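Local coordinates for cytochrome C-type biogenesis protein ccmF (Thermus thermophilus, PDB 6ZMQ) that binds heme b in the membrane and probably attaches heme to apocytochrome c as the heme lyase of cytochrome c maturation, at residues L116-Q121 with Y194-V198; L303-F307 with F329-F333. One frame throughout, in Å; residues are numbered along the deposited sequence.

Contact 1 of 2, residues L116-Q121 with Y194-V198; sequences LWGLLQ and YLGFV. With PTY (phosphatidylethanolamine), chain F.
Two helical segments, 116-121 and 194-198, run in roughly the same direction, their axes 9.3 Å apart at closest approach and crossing at -41°. The register pairs Trp117 with Tyr194 (CA to CA 6.0 Å), Leu120 with Leu195 (CA to CA 6.6 Å) and Gln121 with Val198 (CA to CA 5.5 Å), the last a tight approach that suits a compact, beta-branched valine. No hydrogen bond crosses the interface.

Aromatic contacts dominate. Trp117 (chi1 t) extends its indole between two rings one turn apart on the partner helix. Its five-membered ring stacks face-to-face on Tyr194 (chi1 m), centroids 4.7 Å apart and planes at 5°, while its edge points at the face of Phe197 (chi1 t) in an offset edge-to-face pair, with Trp117 NE1 3.2 Å from Phe197 CD2.

Apolar contacts fill the rest. Leu116 CD1 meets the Tyr194 ring edge at CD2 (3.6 Å), Leu120 CD1 touches Leu195 CD2 (3.7 Å), and Gln121 CG lies 3.7 Å from Val198 CG1. Leu195 CD2 also reaches C37 of a phosphatidylethanolamine (3.7 Å), so this apolar leucine faces lipid as well as protein.

Trp117, Tyr194 and Phe197 thus form an aromatic cluster between two predicted transmembrane helices, 110-129 and 185-213, of the cytochrome c assembly protein family region, with helix 135-157 against Gln121 and Phe197, and helix 288-307 against Trp117 and Phe197.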
loop_
_atom_site.group_PDB
_atom_site.type_symbol
_atom_site.label_atom_id
_atom_site.label_comp_id
_atom_site.label_asym_id
_atom_site.label_seq_id
_atom_site.Cartn_x
_atom_site.Cartn_y
_atom_site.Cartn_z
ATOM N N LEU A 116 5.299 -9.288 13.840
ATOM C CA LEU A 116 5.184 -7.827 13.748
ATOM C C LEU A 116 3.764 -7.411 13.353
ATOM O O LEU A 116 3.255 -6.377 13.805
ATOM C CB LEU A 116 6.232 -7.289 12.759
ATOM C CG LEU A 116 6.522 -5.799 12.482
ATOM C CD1 LEU A 116 5.623 -5.147 11.421
ATOM C CD2 LEU A 116 6.446 -4.995 13.788
ATOM N N TRP A 117 3.110 -8.245 12.542
ATOM C CA TRP A 117 1.730 -8.047 12.115
ATOM C C TRP A 117 0.763 -8.128 13.293
ATOM O O TRP A 117 -0.101 -7.255 13.467
ATOM C CB TRP A 117 1.419 -9.124 11.078
ATOM C CG TRP A 117 0.282 -8.878 10.210
ATOM C CD1 TRP A 117 -0.620 -7.873 10.313
ATOM C CD2 TRP A 117 -0.105 -9.654 9.071
ATOM N NE1 TRP A 117 -1.539 -7.968 9.316
ATOM C CE2 TRP A 117 -1.248 -9.049 8.532
ATOM C CE3 TRP A 117 0.410 -10.797 8.452
ATOM C CZ2 TRP A 117 -1.906 -9.553 7.422
ATOM C CZ3 TRP A 117 -0.236 -11.291 7.332
ATOM C CH2 TRP A 117 -1.378 -10.660 6.824
ATOM N N GLY A 118 0.885 -9.188 14.100
ATOM C CA GLY A 118 0.070 -9.315 15.294
ATOM C C GLY A 118 0.390 -8.269 16.338
ATOM O O GLY A 118 -0.491 -7.862 17.094
ATOM N N LEU A 119 1.634 -7.777 16.358
ATOM C CA LEU A 119 1.994 -6.686 17.265
ATOM C C LEU A 119 1.317 -5.377 16.883
ATOM O O LEU A 119 0.809 -4.659 17.753
ATOM C CB LEU A 119 3.511 -6.494 17.308
ATOM C CG LEU A 119 3.936 -5.456 18.344
ATOM C CD1 LEU A 119 5.020 -6.042 19.091
ATOM C CD2 LEU A 119 4.443 -4.127 17.756
ATOM N N LEU A 120 1.326 -5.032 15.595
ATOM C CA LEU A 120 0.669 -3.804 15.170
ATOM C C LEU A 120 -0.848 -3.921 15.268
ATOM O O LEU A 120 -1.520 -2.911 15.532
ATOM C CB LEU A 120 1.126 -3.441 13.753
ATOM C CG LEU A 120 2.614 -3.094 13.615
ATOM C CD1 LEU A 120 2.943 -2.513 12.246
ATOM C CD2 LEU A 120 3.092 -2.154 14.730
ATOM N N GLN A 121 -1.379 -5.150 15.155
ATOM C CA GLN A 121 -2.776 -5.413 15.490
ATOM C C GLN A 121 -3.070 -5.130 16.960
ATOM O O GLN A 121 -4.069 -4.469 17.281
ATOM C CB GLN A 121 -3.130 -6.862 15.168
ATOM C CG GLN A 121 -4.044 -7.021 13.981
ATOM C CD GLN A 121 -5.463 -6.614 14.289
ATOM O OE1 GLN A 121 -5.896 -6.589 15.444
ATOM N NE2 GLN A 121 -6.212 -6.320 13.246
ATOM N N TYR A 194 1.275 -3.314 6.624
ATOM C CA TYR A 194 0.770 -3.955 7.846
ATOM C C TYR A 194 0.026 -2.947 8.714
ATOM O O TYR A 194 -1.124 -3.197 9.114
ATOM C CB TYR A 194 1.912 -4.603 8.641
ATOM C CG TYR A 194 2.583 -5.819 8.004
ATOM C CD1 TYR A 194 2.021 -6.469 6.907
ATOM C CD2 TYR A 194 3.788 -6.306 8.501
ATOM C CE1 TYR A 194 2.645 -7.564 6.314
ATOM C CE2 TYR A 194 4.416 -7.399 7.925
ATOM C CZ TYR A 194 3.840 -8.020 6.835
ATOM O OH TYR A 194 4.478 -9.105 6.271
ATOM N N LEU A 195 0.633 -1.758 8.881
ATOM C CA LEU A 195 -0.009 -0.568 9.439
ATOM C C LEU A 195 -1.316 -0.255 8.736
ATOM O O LEU A 195 -2.348 -0.050 9.395
ATOM C CB LEU A 195 0.928 0.634 9.293
ATOM C CG LEU A 195 2.150 0.783 10.185
ATOM C CD1 LEU A 195 2.984 1.985 9.778
ATOM C CD2 LEU A 195 1.663 0.925 11.598
ATOM N N GLY A 196 -1.291 -0.290 7.394
ATOM C CA GLY A 196 -2.483 0.008 6.624
ATOM C C GLY A 196 -3.598 -0.976 6.898
ATOM O O GLY A 196 -4.730 -0.555 7.184
ATOM N N PHE A 197 -3.238 -2.276 7.017
ATOM C CA PHE A 197 -4.230 -3.307 7.307
ATOM C C PHE A 197 -4.840 -3.091 8.675
ATOM O O PHE A 197 -6.072 -3.105 8.816
ATOM C CB PHE A 197 -3.605 -4.706 7.212
ATOM C CG PHE A 197 -4.455 -5.819 7.826
ATOM C CD1 PHE A 197 -5.466 -6.415 7.096
ATOM C CD2 PHE A 197 -4.220 -6.292 9.123
ATOM C CE1 PHE A 197 -6.236 -7.428 7.652
ATOM C CE2 PHE A 197 -4.991 -7.302 9.678
ATOM C CZ PHE A 197 -5.995 -7.873 8.939
ATOM N N VAL A 198 -3.997 -2.768 9.663
ATOM C CA VAL A 198 -4.526 -2.711 11.015
ATOM C C VAL A 198 -5.313 -1.420 11.200
ATOM O O VAL A 198 -6.282 -1.401 11.979
ATOM C CB VAL A 198 -3.420 -2.961 12.064
ATOM C CG1 VAL A 198 -2.748 -4.288 11.774
ATOM C CG2 VAL A 198 -2.384 -1.900 12.053
HETATM C C1 PTY F . -5.989 7.182 15.441
HETATM C C2 PTY F . -12.789 10.318 14.911
HETATM C C3 PTY F . -11.923 10.220 16.167
HETATM O O4 PTY F . -4.947 6.250 15.453
HETATM C C5 PTY F . -7.012 9.080 16.768
HETATM C C6 PTY F . -5.867 8.061 16.682
HETATM O O7 PTY F . -4.650 8.751 16.573
HETATM C C8 PTY F . -3.815 8.786 17.701
HETATM O O10 PTY F . -4.258 9.034 18.773
HETATM C C11 PTY F . -2.315 8.516 17.538
HETATM C C12 PTY F . -1.658 8.340 18.908
HETATM C C13 PTY F . -0.162 8.030 18.789
HETATM C C14 PTY F . 0.579 9.189 18.117
HETATM C C15 PTY F . 2.085 9.072 18.356
HETATM C C16 PTY F . 2.810 9.796 17.221
HETATM C C17 PTY F . 4.205 9.206 16.993
HETATM C C18 PTY F . 4.336 8.399 15.691
HETATM C C19 PTY F . 3.495 8.937 14.528
HETATM C C20 PTY F . 4.267 8.861 13.207
HETATM C C21 PTY F . 4.458 7.412 12.748
HETATM C C22 PTY F . 5.233 7.402 11.425
HETATM C C23 PTY F . 4.941 6.150 10.591
HETATM C C24 PTY F . 6.158 5.217 10.621
HETATM C C25 PTY F . 6.502 4.739 9.207
HETATM C C26 PTY F . 7.853 4.020 9.196
HETATM C C27 PTY F . 8.479 4.120 7.806
HETATM C C28 PTY F . 9.998 4.066 7.951
HETATM C C29 PTY F . 10.663 4.921 6.877
HETATM C C30 PTY F . -4.434 5.901 14.197
HETATM C C31 PTY F . -3.137 5.095 14.092
HETATM O O30 PTY F . -5.012 6.214 13.209
HETATM C C32 PTY F . -1.955 5.734 14.823
HETATM C C33 PTY F . -0.687 4.953 14.468
HETATM C C34 PTY F . 0.451 5.912 14.120
HETATM C C35 PTY F . 1.362 5.237 13.097
HETATM C C36 PTY F . 2.059 4.043 13.754
HETATM C C37 PTY F . 3.444 3.821 13.134
HETATM C C38 PTY F . 4.162 2.637 13.790
HETATM C C39 PTY F . 5.508 2.350 13.123
HETATM C C40 PTY F . 6.525 1.914 14.178
HETATM C C41 PTY F . 7.918 1.789 13.562
HETATM C C42 PTY F . 8.627 3.136 13.666
HETATM C C43 PTY F . 9.853 2.981 14.563
HETATM C C44 PTY F . 10.861 4.058 14.172
HETATM P P1 PTY F . -9.608 9.380 17.087
HETATM O O11 PTY F . -10.649 9.723 15.854
HETATM O O12 PTY F . -10.355 8.580 18.128
HETATM O O13 PTY F . -9.174 10.675 17.733
HETATM O O14 PTY F . -8.289 8.534 16.536
HETATM N N1 PTY F . -13.971 11.109 15.208
#

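Contact 2 of 2, residues L303-F307 with F329-F333; sequences LLGTF and FLGFF. With PTY (phosphatidylethanolamine), chain E.
Four of the five residues of segment 329-333 are aromatic or glycine, and three phenylalanines of this one helix, Phe329, Phe332 and Phe333, all meet the same leucine, Leu303. Segments 303-307 and 329-333, on helices 288-307 and 325-345, run nearly antiparallel, at 162°, with axes 10.6 Å apart at closest approach. The nearest CA pair is Leu304 and Phe333, still 7.0 Å apart, a spacing that large side chains must bridge.

Leu303 (chi1 t, chi2 p) does so by placing CD1 3.8 Å from Phe329 CE2, at the ring edge, and CD2 3.6 Å from Phe332 CD2 and 3.8 Å from Phe333 CB. One turn on, Phe307 (chi1 t) lies in an offset stack with Phe329 (chi1 m), centroids 4.7 Å apart and planes inclined at 12°, and Phe307 CD1 comes 3.8 Å from Phe329 CG. The offset sets Phe329 CB above the face of the Phe307 ring as a CH-pi contact. At the other end Leu304 CD2 sits 3.7 Å from the centroid of the Phe333 ring (chi1 t), almost on its normal, a second CH-pi contact.

An acyl chain of a phosphatidylethanolamine runs past segment 329-333, C18 being 3.9 Å from Phe332 CD1 and C16 4.0 Å from Gly331 C; a CB on Gly331 would collide with C13 of this lipid. Ring stacking, CH-pi contacts and close apolar packing, with no hydrogen bond between the segments, therefore make this a joint held by shape and hydrophobicity, fitting two predicted transmembrane helices.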
loop_
_atom_site.group_PDB
_atom_site.type_symbol
_atom_site.label_atom_id
_atom_site.label_comp_id
_atom_site.label_asym_id
_atom_site.label_seq_id
_atom_site.Cartn_x
_atom_site.Cartn_y
_atom_site.Cartn_z
ATOM N N LEU A 303 -6.149 -7.825 3.975
ATOM C CA LEU A 303 -5.636 -9.073 4.548
ATOM C C LEU A 303 -4.887 -9.904 3.513
ATOM O O LEU A 303 -3.710 -10.247 3.698
ATOM C CB LEU A 303 -6.771 -9.906 5.145
ATOM C CG LEU A 303 -6.307 -11.321 5.522
ATOM C CD1 LEU A 303 -5.468 -11.358 6.807
ATOM C CD2 LEU A 303 -7.470 -12.277 5.554
ATOM N N LEU A 304 -5.566 -10.222 2.404
ATOM C CA LEU A 304 -4.962 -11.092 1.401
ATOM C C LEU A 304 -3.863 -10.381 0.609
ATOM O O LEU A 304 -3.025 -11.042 -0.015
ATOM C CB LEU A 304 -6.044 -11.653 0.472
ATOM C CG LEU A 304 -5.892 -13.113 0.001
ATOM C CD1 LEU A 304 -5.230 -13.997 1.066
ATOM C CD2 LEU A 304 -7.238 -13.731 -0.411
ATOM N N GLY A 305 -3.848 -9.047 0.618
ATOM C CA GLY A 305 -2.734 -8.314 0.043
ATOM C C GLY A 305 -1.529 -8.248 0.959
ATOM O O GLY A 305 -0.390 -8.210 0.484
ATOM N N THR A 306 -1.752 -8.212 2.277
ATOM C CA THR A 306 -0.616 -8.145 3.187
ATOM C C THR A 306 0.022 -9.515 3.361
ATOM O O THR A 306 1.223 -9.613 3.635
ATOM C CB THR A 306 -1.035 -7.606 4.553
ATOM O OG1 THR A 306 -2.300 -8.155 4.925
ATOM C CG2 THR A 306 -1.196 -6.109 4.498
ATOM N N PHE A 307 -0.773 -10.582 3.227
ATOM C CA PHE A 307 -0.219 -11.931 3.266
ATOM C C PHE A 307 0.617 -12.241 2.024
ATOM O O PHE A 307 1.574 -13.021 2.110
ATOM C CB PHE A 307 -1.372 -12.932 3.450
ATOM C CG PHE A 307 -1.084 -14.332 2.971
ATOM C CD1 PHE A 307 -0.229 -15.165 3.681
ATOM C CD2 PHE A 307 -1.711 -14.832 1.840
ATOM C CE1 PHE A 307 0.022 -16.460 3.251
ATOM C CE2 PHE A 307 -1.466 -16.131 1.403
ATOM C CZ PHE A 307 -0.595 -16.942 2.111
ATOM N N PHE A 329 -4.895 -18.646 6.136
ATOM C CA PHE A 329 -5.222 -17.293 5.696
ATOM C C PHE A 329 -6.411 -17.277 4.741
ATOM O O PHE A 329 -7.202 -16.326 4.764
ATOM C CB PHE A 329 -4.000 -16.645 5.051
ATOM C CG PHE A 329 -3.149 -15.897 6.029
ATOM C CD1 PHE A 329 -2.143 -16.550 6.729
ATOM C CD2 PHE A 329 -3.408 -14.563 6.314
ATOM C CE1 PHE A 329 -1.366 -15.871 7.654
ATOM C CE2 PHE A 329 -2.647 -13.882 7.244
ATOM C CZ PHE A 329 -1.621 -14.536 7.913
ATOM N N LEU A 330 -6.584 -18.339 3.940
ATOM C CA LEU A 330 -7.757 -18.453 3.077
ATOM C C LEU A 330 -9.030 -18.644 3.896
ATOM O O LEU A 330 -10.057 -18.015 3.606
ATOM C CB LEU A 330 -7.554 -19.604 2.084
ATOM C CG LEU A 330 -8.617 -19.979 1.046
ATOM C CD1 LEU A 330 -7.953 -20.258 -0.287
ATOM C CD2 LEU A 330 -9.389 -21.213 1.494
ATOM N N GLY A 331 -8.966 -19.487 4.937
ATOM C CA GLY A 331 -10.096 -19.635 5.848
ATOM C C GLY A 331 -10.426 -18.366 6.616
ATOM O O GLY A 331 -11.598 -18.055 6.845
ATOM N N PHE A 332 -9.396 -17.603 6.992
ATOM C CA PHE A 332 -9.598 -16.328 7.679
ATOM C C PHE A 332 -10.257 -15.297 6.760
ATOM O O PHE A 332 -11.156 -14.558 7.190
ATOM C CB PHE A 332 -8.258 -15.807 8.205
ATOM C CG PHE A 332 -8.375 -14.587 9.075
ATOM C CD1 PHE A 332 -9.357 -14.495 10.050
ATOM C CD2 PHE A 332 -7.524 -13.512 8.890
ATOM C CE1 PHE A 332 -9.461 -13.353 10.847
ATOM C CE2 PHE A 332 -7.627 -12.362 9.668
ATOM C CZ PHE A 332 -8.594 -12.284 10.648
ATOM N N PHE A 333 -9.809 -15.231 5.495
ATOM C CA PHE A 333 -10.387 -14.337 4.485
ATOM C C PHE A 333 -11.854 -14.661 4.225
ATOM O O PHE A 333 -12.699 -13.754 4.123
ATOM C CB PHE A 333 -9.566 -14.449 3.189
ATOM C CG PHE A 333 -10.152 -13.708 1.996
ATOM C CD1 PHE A 333 -9.902 -12.353 1.832
ATOM C CD2 PHE A 333 -10.917 -14.366 1.026
ATOM C CE1 PHE A 333 -10.414 -11.656 0.743
ATOM C CE2 PHE A 333 -11.441 -13.671 -0.056
ATOM C CZ PHE A 333 -11.185 -12.315 -0.196
HETATM C C1 PTY E . -3.800 -28.279 8.523
HETATM C C2 PTY E . -1.495 -33.195 3.859
HETATM C C3 PTY E . -1.917 -31.748 3.608
HETATM O O4 PTY E . -2.742 -27.621 9.158
HETATM C C5 PTY E . -3.452 -27.712 6.082
HETATM C C6 PTY E . -4.345 -27.502 7.319
HETATM O O7 PTY E . -4.525 -26.128 7.618
HETATM C C8 PTY E . -5.840 -25.735 7.976
HETATM O O10 PTY E . -6.682 -26.559 8.098
HETATM C C11 PTY E . -6.215 -24.258 8.209
HETATM C C12 PTY E . -7.643 -24.081 8.772
HETATM C C13 PTY E . -8.247 -22.692 8.472
HETATM C C14 PTY E . -8.982 -22.060 9.666
HETATM C C15 PTY E . -8.885 -20.526 9.657
HETATM C C16 PTY E . -10.102 -19.834 10.299
HETATM C C17 PTY E . -9.666 -18.954 11.483
HETATM C C18 PTY E . -10.593 -17.752 11.722
HETATM C C19 PTY E . -10.232 -17.052 13.038
HETATM C C20 PTY E . -11.345 -16.085 13.467
HETATM C C21 PTY E . -11.300 -15.831 14.978
HETATM C C22 PTY E . -12.714 -15.785 15.571
HETATM C C23 PTY E . -13.342 -14.399 15.383
HETATM C C24 PTY E . -14.693 -14.318 16.103
HETATM C C25 PTY E . -15.244 -12.889 16.122
HETATM C C26 PTY E . -16.583 -12.832 15.382
HETATM C C27 PTY E . -17.539 -11.858 16.068
HETATM C C28 PTY E . -18.616 -11.455 15.065
HETATM C C29 PTY E . -19.880 -10.988 15.778
HETATM C C30 PTY E . -2.632 -27.974 10.510
HETATM C C31 PTY E . -3.539 -27.301 11.541
HETATM O O30 PTY E . -1.854 -28.802 10.853
HETATM C C32 PTY E . -3.454 -25.783 11.375
HETATM C C33 PTY E . -4.528 -25.068 12.198
HETATM C C34 PTY E . -4.255 -23.561 12.195
HETATM C C35 PTY E . -5.363 -22.823 12.951
HETATM C C36 PTY E . -4.839 -21.517 13.550
HETATM C C37 PTY E . -5.644 -21.170 14.803
HETATM C C38 PTY E . -6.347 -19.826 14.609
HETATM C C39 PTY E . -7.322 -19.546 15.755
HETATM C C40 PTY E . -8.756 -19.750 15.267
HETATM C C41 PTY E . -9.766 -19.170 16.258
HETATM C C42 PTY E . -10.199 -20.248 17.250
HETATM C C43 PTY E . -11.555 -19.877 17.844
HETATM C C44 PTY E . -11.339 -19.363 19.263
HETATM P P1 PTY E . -3.002 -30.283 5.490
HETATM O O11 PTY E . -1.696 -30.980 4.759
HETATM O O12 PTY E . -4.109 -30.119 4.477
HETATM O O13 PTY E . -3.481 -31.224 6.567
HETATM O O14 PTY E . -2.607 -28.834 6.189
HETATM N N1 PTY E . -2.630 -34.073 3.632
#

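In the fold
From the N terminus, helix 110-129 carries the first half of contact 1, and the chain passes through helix 135-157 before helix 185-213 returns to close that loop of 72 residues. Contact 2 opens later, on helix 288-307, and closes over only 21 residues at helix 325-345, so the two loops follow in series and neither nest nor cross. In space they meet nevertheless, their centres about 13 Å apart: the indole of Trp117 packs on Thr306, Phe307 and Phe329, and Phe197 on Leu303. Helix 135-157, inside the first loop, also touches both contacts, through Phe152, so five helices are drawn together around a largely aromatic and aliphatic centre.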